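Local coordinates for protein endonuclease V (Homo sapiens, PDB 6OZE) that probably cleaves RNA at inosine-containing sites, inosine being the product of adenosine deamination, as a metal-ion-dependent endoribonuclease, at residues F34-S46 against P108-N120. The protein carries 4 engineered substitutions. Residues are numbered along the deposited sequence; the frame is centred on the assembly and turned at random.
Sequences FSGLQRVGGVDVS and PGLMPQVLLVDGN. With NA (sodium ion), chain G.
Gly41, Gly42 and Val43 pair in parallel with Leu115, Leu116 and Val117, the two short strand axes running 18° apart. Gly41 N donates a hydrogen bond to Val114 O (2.8 Å), Gly41 O accepts one from Leu116 N, and Val43 N returns to Leu116 O in a longer bond of 3.2 Å. Glycine suits position 41, because a CB there would collide with Leu115 CD2 and crowd the ring of Pro112. Two residues ahead of Leu115, Gln113 N donates to Arg39 O, and its side chain carries the pairing back along the loop. Its OE1 accepts from Gln38 N (2.7 Å) and, in the carbonyl plane, from Arg39 N, while its NE2 points almost straight (169°) at Gly36 O. With both ends of the amide engaged its flip is settled, and an alanine here would probably leave these two amide hydrogens and the Gly36 carbonyl without their mate, slackening the loop whose Leu37 O and Gln38 OE1 bind a sodium ion along with Phe64. Strands 39-47 and 115-118 are central neighbours in the mixed sheet of the RNase H-like fold, the former flanked on its other edge by strand 54-63. Arg39, its chain bent at chi3 (-57°), swings its guanidinium back so that NE meets Met111 O in the guanidinium plane (2.8 Å), while Gly109 O sits over one face. Branched aliphatic side chains meet on both sheet faces: Val43 CG2 lies against Val117 CG2 (3.7 Å) on one, whereas on the other Val40 sets CG2 on Val114 CG1 and CG1 on Leu116 CG, with Pro227 and Val228 of helix 226-242 beyond. At the far end the carboxylates of Asp44 and Asp118 lie side by side, OD1 of the former 3.8 Å from OD2 of the latter, consistent with the metal-dependent site of RNase H-like nucleases; Lys147 salt-bridges Asp118 OD2, while Asp44 OD2 bonds Ser235 OG and takes Ser46 OG on its syn lone pair.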
# COMPACT_ATOMS: atom_id res chain seq x y z
N PHE A 34 0.54 19.71 1.08
CA PHE A 34 1.51 18.93 0.32
C PHE A 34 2.07 19.73 -0.85
O PHE A 34 2.27 19.19 -1.95
CB PHE A 34 0.97 17.57 -0.12
CG PHE A 34 0.53 16.70 1.01
CD1 PHE A 34 1.46 16.19 1.90
CD2 PHE A 34 -0.82 16.42 1.21
CE1 PHE A 34 1.07 15.39 2.96
CE2 PHE A 34 -1.22 15.62 2.27
CZ PHE A 34 -0.28 15.11 3.15
N SER A 35 2.31 21.02 -0.62
CA SER A 35 2.98 21.84 -1.61
C SER A 35 4.30 21.20 -2.00
O SER A 35 5.10 20.82 -1.14
CB SER A 35 3.23 23.23 -1.05
OG SER A 35 3.94 24.03 -1.98
N GLY A 36 4.52 21.06 -3.30
CA GLY A 36 5.69 20.41 -3.82
C GLY A 36 5.45 18.98 -4.25
O GLY A 36 6.29 18.40 -4.95
N LEU A 37 4.32 18.38 -3.84
CA LEU A 37 3.97 17.04 -4.31
C LEU A 37 3.29 17.16 -5.66
O LEU A 37 2.26 17.84 -5.79
CB LEU A 37 3.03 16.36 -3.31
CG LEU A 37 2.55 14.98 -3.72
CD1 LEU A 37 3.72 13.99 -3.91
CD2 LEU A 37 1.55 14.46 -2.68
N GLN A 38 3.85 16.51 -6.68
CA GLN A 38 3.33 16.59 -8.03
C GLN A 38 2.83 15.27 -8.58
O GLN A 38 1.96 15.27 -9.46
CB GLN A 38 4.40 17.13 -9.00
CG GLN A 38 4.75 18.59 -8.78
CD GLN A 38 3.63 19.52 -9.24
OE1 GLN A 38 2.66 19.72 -8.52
NE2 GLN A 38 3.77 20.06 -10.44
N ARG A 39 3.40 14.14 -8.15
CA ARG A 39 3.05 12.83 -8.69
C ARG A 39 2.95 11.81 -7.58
O ARG A 39 3.88 11.66 -6.78
CB ARG A 39 4.08 12.38 -9.73
CG ARG A 39 4.11 13.25 -10.97
CD ARG A 39 5.20 12.82 -11.95
NE ARG A 39 6.51 12.82 -11.31
CZ ARG A 39 7.26 13.90 -11.13
NH1 ARG A 39 8.44 13.78 -10.54
NH2 ARG A 39 6.85 15.09 -11.56
N VAL A 40 1.83 11.09 -7.54
CA VAL A 40 1.57 10.04 -6.56
C VAL A 40 1.35 8.75 -7.32
O VAL A 40 0.56 8.72 -8.27
CB VAL A 40 0.34 10.37 -5.70
CG1 VAL A 40 0.06 9.26 -4.71
CG2 VAL A 40 0.52 11.71 -4.96
N GLY A 41 2.03 7.69 -6.91
CA GLY A 41 1.91 6.41 -7.57
C GLY A 41 0.98 5.49 -6.80
O GLY A 41 0.75 5.65 -5.60
N GLY A 42 0.44 4.52 -7.53
CA GLY A 42 -0.36 3.46 -6.94
C GLY A 42 0.06 2.14 -7.54
O GLY A 42 0.43 2.07 -8.72
N VAL A 43 0.04 1.10 -6.72
CA VAL A 43 0.45 -0.23 -7.16
C VAL A 43 -0.60 -1.25 -6.76
O VAL A 43 -1.28 -1.11 -5.73
CB VAL A 43 1.84 -0.69 -6.68
CG1 VAL A 43 2.95 0.10 -7.35
CG2 VAL A 43 1.94 -0.63 -5.15
N ASP A 44 -0.72 -2.31 -7.57
CA ASP A 44 -1.67 -3.38 -7.31
C ASP A 44 -1.09 -4.68 -7.85
O ASP A 44 -0.44 -4.68 -8.89
CB ASP A 44 -2.98 -3.17 -8.08
CG ASP A 44 -3.91 -4.37 -7.95
OD1 ASP A 44 -4.46 -4.62 -6.86
OD2 ASP A 44 -4.06 -5.11 -8.95
N VAL A 45 -1.36 -5.76 -7.13
CA VAL A 45 -1.26 -7.11 -7.67
C VAL A 45 -2.61 -7.78 -7.45
O VAL A 45 -3.14 -7.77 -6.34
CB VAL A 45 -0.14 -7.93 -7.00
CG1 VAL A 45 -0.12 -9.36 -7.58
CG2 VAL A 45 1.18 -7.25 -7.23
N SER A 46 -3.15 -8.38 -8.52
CA SER A 46 -4.44 -9.04 -8.46
C SER A 46 -4.33 -10.41 -9.10
O SER A 46 -3.86 -10.52 -10.23
CB SER A 46 -5.49 -8.24 -9.25
OG SER A 46 -5.77 -7.02 -8.57
N PRO A 108 11.92 8.88 -16.42
CA PRO A 108 12.24 9.35 -15.06
C PRO A 108 11.50 10.61 -14.66
O PRO A 108 11.27 10.83 -13.46
CB PRO A 108 13.76 9.57 -15.11
CG PRO A 108 14.07 9.76 -16.56
CD PRO A 108 13.10 8.88 -17.30
N GLY A 109 11.12 11.45 -15.62
CA GLY A 109 10.35 12.63 -15.29
C GLY A 109 8.95 12.35 -14.79
O GLY A 109 8.29 13.27 -14.31
N LEU A 110 8.48 11.10 -14.90
CA LEU A 110 7.17 10.73 -14.38
C LEU A 110 7.25 9.91 -13.10
O LEU A 110 6.22 9.42 -12.63
CB LEU A 110 6.36 9.97 -15.44
CG LEU A 110 5.84 10.80 -16.62
CD1 LEU A 110 5.07 9.91 -17.60
CD2 LEU A 110 4.99 11.97 -16.16
N MET A 111 8.45 9.74 -12.54
CA MET A 111 8.60 8.91 -11.35
C MET A 111 7.75 9.48 -10.23
O MET A 111 7.73 10.70 -10.02
CB MET A 111 10.06 8.89 -10.90
CG MET A 111 10.89 7.80 -11.57
SD MET A 111 10.36 6.15 -11.07
CE MET A 111 10.59 6.23 -9.30
N PRO A 112 7.02 8.64 -9.51
CA PRO A 112 6.23 9.14 -8.38
C PRO A 112 7.12 9.58 -7.23
O PRO A 112 8.22 9.06 -7.01
CB PRO A 112 5.39 7.92 -7.98
CG PRO A 112 6.17 6.73 -8.47
CD PRO A 112 6.82 7.20 -9.74
N GLN A 113 6.62 10.55 -6.45
CA GLN A 113 7.32 10.97 -5.25
C GLN A 113 6.92 10.14 -4.03
O GLN A 113 7.58 10.24 -2.98
CB GLN A 113 7.04 12.46 -4.99
CG GLN A 113 7.66 13.37 -6.03
CD GLN A 113 7.01 14.72 -6.07
OE1 GLN A 113 5.97 14.88 -6.70
NE2 GLN A 113 7.60 15.70 -5.38
N VAL A 114 5.87 9.34 -4.16
CA VAL A 114 5.35 8.51 -3.08
C VAL A 114 4.47 7.46 -3.74
O VAL A 114 3.82 7.72 -4.76
CB VAL A 114 4.55 9.39 -2.07
CG1 VAL A 114 3.43 10.18 -2.78
CG2 VAL A 114 3.95 8.53 -0.95
N LEU A 115 4.42 6.27 -3.15
CA LEU A 115 3.56 5.20 -3.62
C LEU A 115 2.50 4.91 -2.57
O LEU A 115 2.83 4.75 -1.39
CB LEU A 115 4.35 3.90 -3.84
CG LEU A 115 5.44 3.88 -4.90
CD1 LEU A 115 6.14 2.51 -4.88
CD2 LEU A 115 4.82 4.15 -6.26
N LEU A 116 1.26 4.81 -3.00
CA LEU A 116 0.19 4.22 -2.21
C LEU A 116 0.08 2.76 -2.63
O LEU A 116 -0.14 2.46 -3.81
CB LEU A 116 -1.13 4.95 -2.42
CG LEU A 116 -1.14 6.45 -2.12
CD1 LEU A 116 -2.58 6.97 -2.19
CD2 LEU A 116 -0.52 6.78 -0.76
N VAL A 117 0.22 1.86 -1.66
CA VAL A 117 0.33 0.43 -1.92
C VAL A 117 -0.92 -0.26 -1.39
O VAL A 117 -1.30 -0.06 -0.23
CB VAL A 117 1.56 -0.13 -1.20
CG1 VAL A 117 1.68 -1.64 -1.42
CG2 VAL A 117 2.77 0.57 -1.70
N ASP A 118 -1.56 -1.06 -2.23
CA ASP A 118 -2.64 -1.91 -1.75
C ASP A 118 -2.04 -3.02 -0.90
O ASP A 118 -1.64 -4.07 -1.43
CB ASP A 118 -3.45 -2.48 -2.92
CG ASP A 118 -4.67 -3.27 -2.47
OD1 ASP A 118 -4.88 -3.44 -1.25
OD2 ASP A 118 -5.44 -3.72 -3.34
N GLY A 119 -1.97 -2.80 0.40
CA GLY A 119 -1.27 -3.69 1.30
C GLY A 119 -0.88 -2.94 2.55
O GLY A 119 -1.12 -1.74 2.68
N ASN A 120 -0.28 -3.66 3.49
CA ASN A 120 0.09 -3.04 4.75
C ASN A 120 1.58 -2.73 4.79
O ASN A 120 2.39 -3.33 4.07
CB ASN A 120 -0.26 -3.94 5.94
CG ASN A 120 -1.74 -4.14 6.12
OD1 ASN A 120 -2.42 -3.39 6.83
ND2 ASN A 120 -2.26 -5.20 5.50
NA NA G . 1.22 19.68 -6.63
O HOH W 1 0.57 19.94 -4.21
O HOH W 2 2.76 21.62 -5.35
O HOH W 3 -1.79 -5.43 -4.20
O HOH W 4 0.12 21.39 -8.20